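Local structure of amine oxidase domain-containing protein (Pyrococcus furiosus, 3NRN) at residues V239-R242 and E243-L247; V6-L10 and G11-A15; G324-K327 and K328-K332. The protein is of unknown function but binds adenosine monophosphate through a Rossmann-type domain and is probably an oxidoreductase related to flavin-containing amine oxidases. One frame throughout, in Å; residues are numbered along the deposited sequence.

Interaction 1: residues V239-R242 and E243-L247; sequences VGVR and ETVKL. With AMP (adenosine monophosphate), chain B.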
ATOM      1  N   VAL A 239      10.468   2.967   9.160  1.00 21.47           N
ATOM      2  CA  VAL A 239      10.736   4.333   8.710  1.00 34.30           C
ATOM      3  C   VAL A 239      11.379   4.504   7.310  1.00 29.30           C
ATOM      4  O   VAL A 239      11.755   5.610   6.922  1.00 26.58           O
ATOM      5  CB  VAL A 239      11.590   5.063   9.797  1.00 31.65           C
ATOM      6  CG1 VAL A 239      11.894   6.482   9.388  1.00 51.62           C
ATOM      7  CG2 VAL A 239      10.820   5.077  11.118  1.00 30.61           C
ATOM      8  N   GLY A 240      11.487   3.428   6.541  1.00 24.03           N
ATOM      9  CA  GLY A 240      12.075   3.551   5.212  1.00 26.92           C
ATOM     10  C   GLY A 240      13.586   3.368   5.209  1.00 28.79           C
ATOM     11  O   GLY A 240      14.270   3.757   6.161  1.00 25.17           O
ATOM     12  N   VAL A 241      14.101   2.799   4.121  1.00 21.80           N
ATOM     13  CA  VAL A 241      15.525   2.509   3.968  1.00 24.94           C
ATOM     14  C   VAL A 241      16.479   3.670   4.205  1.00 21.51           C
ATOM     15  O   VAL A 241      17.451   3.536   4.954  1.00 23.84           O
ATOM     16  CB  VAL A 241      15.820   1.918   2.569  1.00 27.18           C
ATOM     17  CG1 VAL A 241      17.315   1.749   2.386  1.00 27.81           C
ATOM     18  CG2 VAL A 241      15.129   0.576   2.420  1.00 32.44           C
ATOM     19  N   ARG A 242      16.200   4.805   3.575  1.00 18.78           N
ATOM     20  CA  ARG A 242      17.053   5.979   3.708  1.00 18.36           C
ATOM     21  C   ARG A 242      17.174   6.489   5.137  1.00 24.14           C
ATOM     22  O   ARG A 242      18.274   6.738   5.617  1.00 19.74           O
ATOM     23  CB  ARG A 242      16.547   7.098   2.797  1.00 25.38           C
ATOM     24  CG  ARG A 242      17.383   8.366   2.860  1.00 40.94           C
ATOM     25  CD  ARG A 242      17.101   9.290   1.683  1.00 44.81           C
ATOM     26  NE  ARG A 242      17.324   8.625   0.402  1.00 45.99           N
ATOM     27  CZ  ARG A 242      17.352   9.247  -0.773  1.00 48.39           C
ATOM     28  NH1 ARG A 242      17.173  10.559  -0.838  1.00 54.80           N
ATOM     29  NH2 ARG A 242      17.561   8.558  -1.886  1.00 52.75           N
ATOM     30  N   GLU A 243      16.047   6.648   5.823  1.00 20.90           N
ATOM     31  CA  GLU A 243      16.085   7.133   7.201  1.00 22.12           C
ATOM     32  C   GLU A 243      16.744   6.112   8.134  1.00 18.39           C
ATOM     33  O   GLU A 243      17.495   6.475   9.036  1.00 18.74           O
ATOM     34  CB  GLU A 243      14.668   7.441   7.686  1.00 26.78           C
ATOM     35  CG  GLU A 243      14.610   8.143   9.034  1.00 42.18           C
ATOM     36  CD  GLU A 243      15.371   9.460   9.048  1.00 51.11           C
ATOM     37  OE1 GLU A 243      15.269  10.222   8.062  1.00 43.05           O
ATOM     38  OE2 GLU A 243      16.062   9.733  10.052  1.00 46.90           O
ATOM     39  N   THR A 244      16.467   4.831   7.908  1.00 17.08           N
ATOM     40  CA  THR A 244      17.041   3.784   8.745  1.00 18.43           C
ATOM     41  C   THR A 244      18.567   3.752   8.611  1.00 16.56           C
ATOM     42  O   THR A 244      19.272   3.523   9.588  1.00 18.78           O
ATOM     43  CB  THR A 244      16.441   2.416   8.393  1.00 19.08           C
ATOM     44  OG1 THR A 244      15.016   2.473   8.548  1.00 18.60           O
ATOM     45  CG2 THR A 244      16.983   1.343   9.308  1.00 16.37           C
ATOM     46  N   VAL A 245      19.068   3.987   7.401  1.00 17.34           N
ATOM     47  CA  VAL A 245      20.508   4.026   7.164  1.00 18.98           C
ATOM     48  C   VAL A 245      21.078   5.190   7.988  1.00 20.08           C
ATOM     49  O   VAL A 245      22.115   5.064   8.643  1.00 19.32           O
ATOM     50  CB  VAL A 245      20.818   4.243   5.652  1.00 24.33           C
ATOM     51  CG1 VAL A 245      22.263   4.694   5.463  1.00 20.68           C
ATOM     52  CG2 VAL A 245      20.578   2.952   4.884  1.00 22.65           C
ATOM     53  N   LYS A 246      20.374   6.319   7.975  1.00 21.96           N
ATOM     54  CA  LYS A 246      20.800   7.494   8.735  1.00 23.58           C
ATOM     55  C   LYS A 246      20.797   7.254  10.251  1.00 27.74           C
ATOM     56  O   LYS A 246      21.685   7.725  10.965  1.00 19.78           O
ATOM     57  CB  LYS A 246      19.898   8.688   8.409  1.00 30.80           C
ATOM     58  CG  LYS A 246      20.182   9.915   9.262  1.00 46.70           C
ATOM     59  CD  LYS A 246      19.127  10.994   9.081  1.00 48.82           C
ATOM     60  CE  LYS A 246      19.417  12.196   9.973  1.00 52.88           C
ATOM     61  NZ  LYS A 246      18.380  13.258   9.843  1.00 51.24           N
ATOM     62  N   LEU A 247      19.803   6.523  10.749  1.00 17.91           N
ATOM     63  CA  LEU A 247      19.719   6.258  12.185  1.00 16.22           C
ATOM     64  C   LEU A 247      20.800   5.304  12.649  1.00 20.73           C
ATOM     65  O   LEU A 247      21.292   5.388  13.776  1.00 22.66           O
ATOM     66  CB  LEU A 247      18.345   5.681  12.546  1.00 21.32           C
ATOM     67  CG  LEU A 247      17.157   6.643  12.416  1.00 22.74           C
ATOM     68  CD1 LEU A 247      15.865   5.908  12.734  1.00 20.11           C
ATOM     69  CD2 LEU A 247      17.338   7.829  13.366  1.00 19.20           C
TER
HETATM   70  P   AMP B 422       4.362   4.913   7.640  1.00 33.43           P
HETATM   71  O1P AMP B 422       5.094   3.587   7.657  1.00 37.72           O
HETATM   72  O2P AMP B 422       5.133   5.903   6.769  1.00 33.19           O
HETATM   73  O3P AMP B 422       2.906   4.810   7.419  1.00 25.91           O
HETATM   74  O5' AMP B 422       4.662   5.375   9.141  1.00 28.88           O
HETATM   75  C5' AMP B 422       5.994   5.272   9.656  1.00 25.24           C
HETATM   76  C4' AMP B 422       5.858   5.854  11.057  1.00 23.73           C
HETATM   77  O4' AMP B 422       7.131   6.206  11.608  1.00 22.41           O
HETATM   78  C3' AMP B 422       4.994   7.101  11.141  1.00 23.99           C
HETATM   79  O3' AMP B 422       3.999   6.775  12.132  1.00 26.30           O
HETATM   80  C2' AMP B 422       5.990   8.181  11.614  1.00 25.52           C
HETATM   81  O2' AMP B 422       5.449   9.222  12.452  1.00 25.78           O
HETATM   82  C1' AMP B 422       6.964   7.330  12.408  1.00 22.64           C
HETATM   83  N9  AMP B 422       8.348   7.843  12.467  1.00 26.61           N
HETATM   84  C8  AMP B 422       9.062   8.425  11.468  1.00 25.49           C
HETATM   85  N7  AMP B 422      10.327   8.677  11.897  1.00 24.83           N
HETATM   86  C5  AMP B 422      10.435   8.186  13.140  1.00 25.92           C
HETATM   87  C6  AMP B 422      11.512   8.146  14.139  1.00 26.18           C
HETATM   88  N6  AMP B 422      12.718   8.691  13.819  1.00 25.74           N
HETATM   89  N1  AMP B 422      11.223   7.553  15.323  1.00 25.33           N
HETATM   90  C2  AMP B 422       9.994   6.983  15.573  1.00 23.68           C
HETATM   91  N3  AMP B 422       8.935   7.032  14.724  1.00 21.17           N
HETATM   92  C4  AMP B 422       9.128   7.625  13.521  1.00 24.54           C
HETATM   93  O   HOH W   1      13.366   6.754   4.761  1.00 26.38           O
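G240 and T244 join where the chain turns into helix 241-248: G240 is the N-cap, T244 N reaches G240 O at 3.0 Å, and the helical pattern continues with V245 N to V241 O and K246 N to R242 O. The T244 hydroxyl gives G240 O a second bond, OG1 to O at 2.8 Å, arriving from above the carbonyl plane, 49° out of it. The chi1 of -58° puts OG1 next to the T244 N-H, which lets both donors reach G240 O; OG1 also bonds to S237 OG. The path from strand 234-237 past the nucleotide is consistent with a strand-turn-helix step of a Rossmann-type fold. Both methyls of V239, at the turn, come within 3.7 Å of adenine N7 of AMP. CG1 also abuts the E243 side chain, an unusually close and perhaps strained approach of 3.2 Å from CG1 to E243 CG. A water spans the same two residues, donating to V239 O and accepting from E243 N, each at 2.9 Å. On the side toward helix 255-262, V241 CG1 and V245 CG2 make a looser apolar contact against Y257, V261 and L258, and R242 NH2 bonds to V261 O.

Interaction 2: residues V6-L10 and G11-A15; sequences VGAGL and GGLLA. With AMP (adenosine monophosphate), chain B.
G7 and G12, with G9 between them, bring the loop after strand 2-6 against the first turn of helix 10-21 in the GxGxxG pattern of a Rossmann-type nucleotide site. The loop runs close along AMP: G7 CA lies 3.2 Å from the ribose O4', and G9 CA 3.7 Å from O5', the bridge to the phosphate. Neither G7 nor G9 has a side chain to hold the ligand off. V6 meets the other end of the nucleotide, its CG1 methyl 3.8 Å from adenine N1. The phosphate lies near the N-terminal end of helix 10-21, whose dipole probably favours the negative charge.

Behind this shell, the helix fixes the loop. G9 is the N-cap, and L13 N donates to G9 O in a straight bond, 2.9 Å long with an N-H...O angle of 169°. G12 passes beneath the loop, its CA 3.9 Å from G7 O, an approach its lack of a CB permits. Farther out, A8 N bonds to E30 OE1, while E30 OE2 bonds to AMP, so this carboxylate positions loop and ligand together. Toward helix 188-200, L10 and L14, one turn apart, pack CG to CD1 at 3.7 Å; both also touch L195 of that helix. L13 has CG beside its own backbone N (chi1 -64°), which brings the branch back over the loop: CG is 3.2 Å from G9 O, and CD2 meets the A8 CB methyl at 4.1 Å.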
ATOM      1  N   VAL A   6      10.598   0.767  15.449  1.00 17.15           N
ATOM      2  CA  VAL A   6      10.761   2.190  15.207  1.00 16.23           C
ATOM      3  C   VAL A   6       9.735   2.663  14.196  1.00 16.27           C
ATOM      4  O   VAL A   6       9.854   2.391  13.004  1.00 16.70           O
ATOM      5  CB  VAL A   6      12.184   2.532  14.685  1.00 13.11           C
ATOM      6  CG1 VAL A   6      12.298   4.023  14.399  1.00 13.64           C
ATOM      7  CG2 VAL A   6      13.219   2.129  15.712  1.00 12.79           C
ATOM      8  N   GLY A   7       8.727   3.379  14.685  1.00 18.69           N
ATOM      9  CA  GLY A   7       7.684   3.887  13.809  1.00 17.78           C
ATOM     10  C   GLY A   7       6.435   3.044  13.942  1.00 23.73           C
ATOM     11  O   GLY A   7       6.498   1.815  13.834  1.00 23.55           O
ATOM     12  N   ALA A   8       5.301   3.692  14.182  1.00 18.95           N
ATOM     13  CA  ALA A   8       4.047   2.963  14.338  1.00 16.32           C
ATOM     14  C   ALA A   8       3.162   3.004  13.093  1.00 25.83           C
ATOM     15  O   ALA A   8       1.992   3.400  13.149  1.00 15.94           O
ATOM     16  CB  ALA A   8       3.285   3.490  15.533  1.00 12.74           C
ATOM     17  N   GLY A   9       3.731   2.602  11.967  1.00 21.83           N
ATOM     18  CA  GLY A   9       2.960   2.560  10.742  1.00 24.54           C
ATOM     19  C   GLY A   9       2.387   1.157  10.631  1.00 21.73           C
ATOM     20  O   GLY A   9       2.567   0.336  11.538  1.00 18.34           O
ATOM     21  N   LEU A  10       1.702   0.872   9.526  1.00 19.11           N
ATOM     22  CA  LEU A  10       1.117  -0.448   9.329  1.00 20.28           C
ATOM     23  C   LEU A  10       2.157  -1.562   9.468  1.00 24.13           C
ATOM     24  O   LEU A  10       1.960  -2.511  10.233  1.00 21.93           O
ATOM     25  CB  LEU A  10       0.447  -0.529   7.956  1.00 14.13           C
ATOM     26  CG  LEU A  10      -0.215  -1.884   7.685  1.00 19.98           C
ATOM     27  CD1 LEU A  10      -1.336  -2.123   8.705  1.00 15.56           C
ATOM     28  CD2 LEU A  10      -0.758  -1.914   6.255  1.00 19.77           C
ATOM     29  N   GLY A  11       3.264  -1.451   8.732  1.00 12.93           N
ATOM     30  CA  GLY A  11       4.295  -2.466   8.823  1.00 16.47           C
ATOM     31  C   GLY A  11       4.805  -2.668  10.250  1.00 22.67           C
ATOM     32  O   GLY A  11       4.916  -3.799  10.724  1.00 18.87           O
ATOM     33  N   GLY A  12       5.120  -1.572  10.936  1.00 20.51           N
ATOM     34  CA  GLY A  12       5.620  -1.673  12.300  1.00 14.30           C
ATOM     35  C   GLY A  12       4.620  -2.322  13.250  1.00 23.65           C
ATOM     36  O   GLY A  12       4.982  -3.188  14.045  1.00 18.74           O
ATOM     37  N   LEU A  13       3.360  -1.894  13.174  1.00 20.01           N
ATOM     38  CA  LEU A  13       2.306  -2.436  14.033  1.00 19.72           C
ATOM     39  C   LEU A  13       1.998  -3.908  13.722  1.00 18.18           C
ATOM     40  O   LEU A  13       1.678  -4.677  14.627  1.00 18.00           O
ATOM     41  CB  LEU A  13       1.040  -1.578  13.909  1.00 16.82           C
ATOM     42  CG  LEU A  13       1.233  -0.141  14.421  1.00 14.82           C
ATOM     43  CD1 LEU A  13       0.016   0.714  14.079  1.00 12.60           C
ATOM     44  CD2 LEU A  13       1.483  -0.173  15.930  1.00 14.34           C
ATOM     45  N   LEU A  14       2.103  -4.299  12.453  1.00 16.40           N
ATOM     46  CA  LEU A  14       1.861  -5.696  12.078  1.00 14.63           C
ATOM     47  C   LEU A  14       2.954  -6.565  12.705  1.00 15.84           C
ATOM     48  O   LEU A  14       2.672  -7.592  13.317  1.00 18.05           O
ATOM     49  CB  LEU A  14       1.878  -5.869  10.540  1.00 20.32           C
ATOM     50  CG  LEU A  14       0.653  -5.359   9.760  1.00 23.74           C
ATOM     51  CD1 LEU A  14       0.930  -5.321   8.263  1.00  9.77           C
ATOM     52  CD2 LEU A  14      -0.545  -6.271  10.052  1.00 17.40           C
ATOM     53  N   ALA A  15       4.207  -6.141  12.553  1.00 16.16           N
ATOM     54  CA  ALA A  15       5.330  -6.886  13.109  1.00 21.68           C
ATOM     55  C   ALA A  15       5.254  -6.942  14.633  1.00 22.05           C
ATOM     56  O   ALA A  15       5.465  -7.999  15.233  1.00 19.60           O
ATOM     57  CB  ALA A  15       6.633  -6.250  12.675  1.00 18.56           C
TER
HETATM   58  P   AMP B 422       4.362   4.913   7.640  1.00 33.43           P
HETATM   59  O1P AMP B 422       5.094   3.587   7.657  1.00 37.72           O
HETATM   60  O2P AMP B 422       5.133   5.903   6.769  1.00 33.19           O
HETATM   61  O3P AMP B 422       2.906   4.810   7.419  1.00 25.91           O
HETATM   62  O5' AMP B 422       4.662   5.375   9.141  1.00 28.88           O
HETATM   63  C5' AMP B 422       5.994   5.272   9.656  1.00 25.24           C
HETATM   64  C4' AMP B 422       5.858   5.854  11.057  1.00 23.73           C
HETATM   65  O4' AMP B 422       7.131   6.206  11.608  1.00 22.41           O
HETATM   66  C3' AMP B 422       4.994   7.101  11.141  1.00 23.99           C
HETATM   67  O3' AMP B 422       3.999   6.775  12.132  1.00 26.30           O
HETATM   68  C2' AMP B 422       5.990   8.181  11.614  1.00 25.52           C
HETATM   69  O2' AMP B 422       5.449   9.222  12.452  1.00 25.78           O
HETATM   70  C1' AMP B 422       6.964   7.330  12.408  1.00 22.64           C
HETATM   71  N9  AMP B 422       8.348   7.843  12.467  1.00 26.61           N
HETATM   72  C8  AMP B 422       9.062   8.425  11.468  1.00 25.49           C
HETATM   73  N7  AMP B 422      10.327   8.677  11.897  1.00 24.83           N
HETATM   74  C5  AMP B 422      10.435   8.186  13.140  1.00 25.92           C
HETATM   75  C6  AMP B 422      11.512   8.146  14.139  1.00 26.18           C
HETATM   76  N6  AMP B 422      12.718   8.691  13.819  1.00 25.74           N
HETATM   77  N1  AMP B 422      11.223   7.553  15.323  1.00 25.33           N
HETATM   78  C2  AMP B 422       9.994   6.983  15.573  1.00 23.68           C
HETATM   79  N3  AMP B 422       8.935   7.032  14.724  1.00 21.17           N
HETATM   80  C4  AMP B 422       9.128   7.625  13.521  1.00 24.54           C

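Interaction 3: residues G324-K327 and K328-K332; sequences GNVK and KAIEK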
ATOM      1  N   GLY A 324       4.584  15.406 -13.213  1.00 23.33           N
ATOM      2  CA  GLY A 324       3.600  16.467 -13.331  1.00 19.67           C
ATOM      3  C   GLY A 324       3.804  17.629 -12.382  1.00 33.96           C
ATOM      4  O   GLY A 324       4.511  17.506 -11.377  1.00 30.23           O
ATOM      5  N   ASN A 325       3.202  18.771 -12.713  1.00 26.21           N
ATOM      6  CA  ASN A 325       3.278  19.961 -11.873  1.00 26.15           C
ATOM      7  C   ASN A 325       2.082  19.881 -10.922  1.00 29.06           C
ATOM      8  O   ASN A 325       0.930  19.799 -11.364  1.00 28.68           O
ATOM      9  CB  ASN A 325       3.218  21.223 -12.748  1.00 35.61           C
ATOM     10  CG  ASN A 325       3.201  22.506 -11.931  1.00 39.13           C
ATOM     11  OD1 ASN A 325       2.154  22.941 -11.459  1.00 33.07           O
ATOM     12  ND2 ASN A 325       4.371  23.114 -11.758  1.00 37.93           N
ATOM     13  N   VAL A 326       2.360  19.889  -9.619  1.00 28.44           N
ATOM     14  CA  VAL A 326       1.323  19.772  -8.583  1.00 19.84           C
ATOM     15  C   VAL A 326       0.080  20.641  -8.773  1.00 24.82           C
ATOM     16  O   VAL A 326      -1.041  20.133  -8.802  1.00 27.34           O
ATOM     17  CB  VAL A 326       1.912  20.065  -7.179  1.00 26.35           C
ATOM     18  CG1 VAL A 326       0.817  19.988  -6.124  1.00 26.24           C
ATOM     19  CG2 VAL A 326       3.007  19.063  -6.864  1.00 24.97           C
ATOM     20  N   LYS A 327       0.282  21.947  -8.887  1.00 33.80           N
ATOM     21  CA  LYS A 327      -0.822  22.885  -9.067  1.00 30.57           C
ATOM     22  C   LYS A 327      -1.638  22.551 -10.308  1.00 33.49           C
ATOM     23  O   LYS A 327      -2.867  22.522 -10.262  1.00 33.98           O
ATOM     24  CB  LYS A 327      -0.286  24.315  -9.181  1.00 33.36           C
ATOM     25  CG  LYS A 327      -1.360  25.365  -9.421  1.00 35.36           C
ATOM     26  CD  LYS A 327      -0.741  26.737  -9.665  1.00 52.21           C
ATOM     27  CE  LYS A 327      -1.803  27.793  -9.949  1.00 51.94           C
ATOM     28  NZ  LYS A 327      -2.720  27.988  -8.794  1.00 57.17           N
ATOM     29  N   LYS A 328      -0.948  22.310 -11.417  1.00 27.57           N
ATOM     30  CA  LYS A 328      -1.618  21.983 -12.667  1.00 33.10           C
ATOM     31  C   LYS A 328      -2.295  20.624 -12.580  1.00 32.12           C
ATOM     32  O   LYS A 328      -3.416  20.449 -13.051  1.00 38.19           O
ATOM     33  CB  LYS A 328      -0.612  21.993 -13.818  1.00 30.72           C
ATOM     34  CG  LYS A 328      -0.022  23.368 -14.092  1.00 38.71           C
ATOM     35  CD  LYS A 328       0.960  23.325 -15.249  1.00 33.68           C
ATOM     36  CE  LYS A 328       1.560  24.694 -15.521  1.00 40.41           C
ATOM     37  NZ  LYS A 328       2.479  24.657 -16.689  1.00 42.40           N
ATOM     38  N   ALA A 329      -1.604  19.666 -11.968  1.00 29.75           N
ATOM     39  CA  ALA A 329      -2.124  18.313 -11.810  1.00 21.27           C
ATOM     40  C   ALA A 329      -3.397  18.304 -10.973  1.00 24.15           C
ATOM     41  O   ALA A 329      -4.382  17.653 -11.336  1.00 23.35           O
ATOM     42  CB  ALA A 329      -1.064  17.425 -11.164  1.00 31.06           C
ATOM     43  N   ILE A 330      -3.375  19.009  -9.844  1.00 27.15           N
ATOM     44  CA  ILE A 330      -4.551  19.063  -8.984  1.00 31.21           C
ATOM     45  C   ILE A 330      -5.719  19.657  -9.762  1.00 38.12           C
ATOM     46  O   ILE A 330      -6.833  19.137  -9.712  1.00 34.80           O
ATOM     47  CB  ILE A 330      -4.296  19.908  -7.720  1.00 28.23           C
ATOM     48  CG1 ILE A 330      -3.323  19.168  -6.789  1.00 28.64           C
ATOM     49  CG2 ILE A 330      -5.614  20.178  -6.999  1.00 30.68           C
ATOM     50  CD1 ILE A 330      -2.978  19.925  -5.509  1.00 28.71           C
ATOM     51  N   GLU A 331      -5.450  20.744 -10.482  1.00 38.57           N
ATOM     52  CA  GLU A 331      -6.459  21.416 -11.296  1.00 39.35           C
ATOM     53  C   GLU A 331      -7.024  20.482 -12.364  1.00 32.35           C
ATOM     54  O   GLU A 331      -8.228  20.457 -12.604  1.00 31.19           O
ATOM     55  CB  GLU A 331      -5.856  22.647 -11.982  1.00 42.99           C
ATOM     56  CG  GLU A 331      -5.871  23.914 -11.151  1.00 54.00           C
ATOM     57  CD  GLU A 331      -5.198  25.075 -11.861  1.00 58.50           C
ATOM     58  OE1 GLU A 331      -5.482  25.279 -13.061  1.00 63.31           O
ATOM     59  OE2 GLU A 331      -4.391  25.787 -11.221  1.00 60.51           O
ATOM     60  N   LYS A 332      -6.145  19.731 -13.017  1.00 30.77           N
ATOM     61  CA  LYS A 332      -6.570  18.801 -14.054  1.00 27.38           C
ATOM     62  C   LYS A 332      -7.345  17.671 -13.397  1.00 34.97           C
ATOM     63  O   LYS A 332      -8.254  17.098 -14.001  1.00 31.29           O
ATOM     64  CB  LYS A 332      -5.357  18.234 -14.796  1.00 38.06           C
ATOM     65  CG  LYS A 332      -5.696  17.403 -16.026  1.00 38.36           C
ATOM     66  CD  LYS A 332      -6.390  18.249 -17.085  1.00 56.11           C
ATOM     67  CE  LYS A 332      -6.690  17.443 -18.340  1.00 59.08           C
ATOM     68  NZ  LYS A 332      -7.400  18.261 -19.368  1.00 64.82           N
TER
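N325 caps helix 326-340 through K328: its side-chain OD1 takes the N-H of K328, an N-cap bond of 3.2 Å from K328 N to N325 OD1. The donor lies in the carbonyl plane of the amide, on a lone pair, and the bond is nearly straight at 166°. With CG anti to the backbone N (chi1 176°), the N325 amide swings over the first turn. N325 O is used as well, by A329 N at a short 2.6 Å, so both N325 oxygens tie down the start of the helix. Two regular bonds continue it, I330 N to V326 O and E331 N to K327 O.

Apolar contacts occupy the side facing the mixed sheet. V326 and I330 lie side by side and point the same way, with V326 CG1 3.8 Å from I330 CD1; strand 345-351 covers them with V351 and A349, and strand 269-277 adds I270 and F272 under I330. A329, the buried residue here, also rests on I270.

The charged groups are on the exposed surface. K327 NZ and E331 OE2 form a long salt bridge of 3.7 Å, one helical turn apart. The lysine chain stays extended until it bends at chi4 (63°), and the carboxylate also touches its methylenes, E331 OE2 coming 3.5 Å from K327 CE.

Overall arrangement
Going from the N terminus, interaction 2 comes first, then interaction 1, then interaction 3. They are in series, with none enclosing or crossing another, and each spans one unbroken stretch, closing only the local turn that starts a helix. Interactions 1 and 2 sit 14 Å apart, centre to centre, at the ends of the neighbouring parallel strands 234-237 and 2-6. They meet where V239 CG2 packs 3.4 Å from V6 O, and both line the AMP pocket. Interaction 3 belongs to another part of the fold, where helix 326-340 lies on the mixed sheet; its nearest atoms are about 18 Å from interaction 1 and about 24 Å from interaction 2.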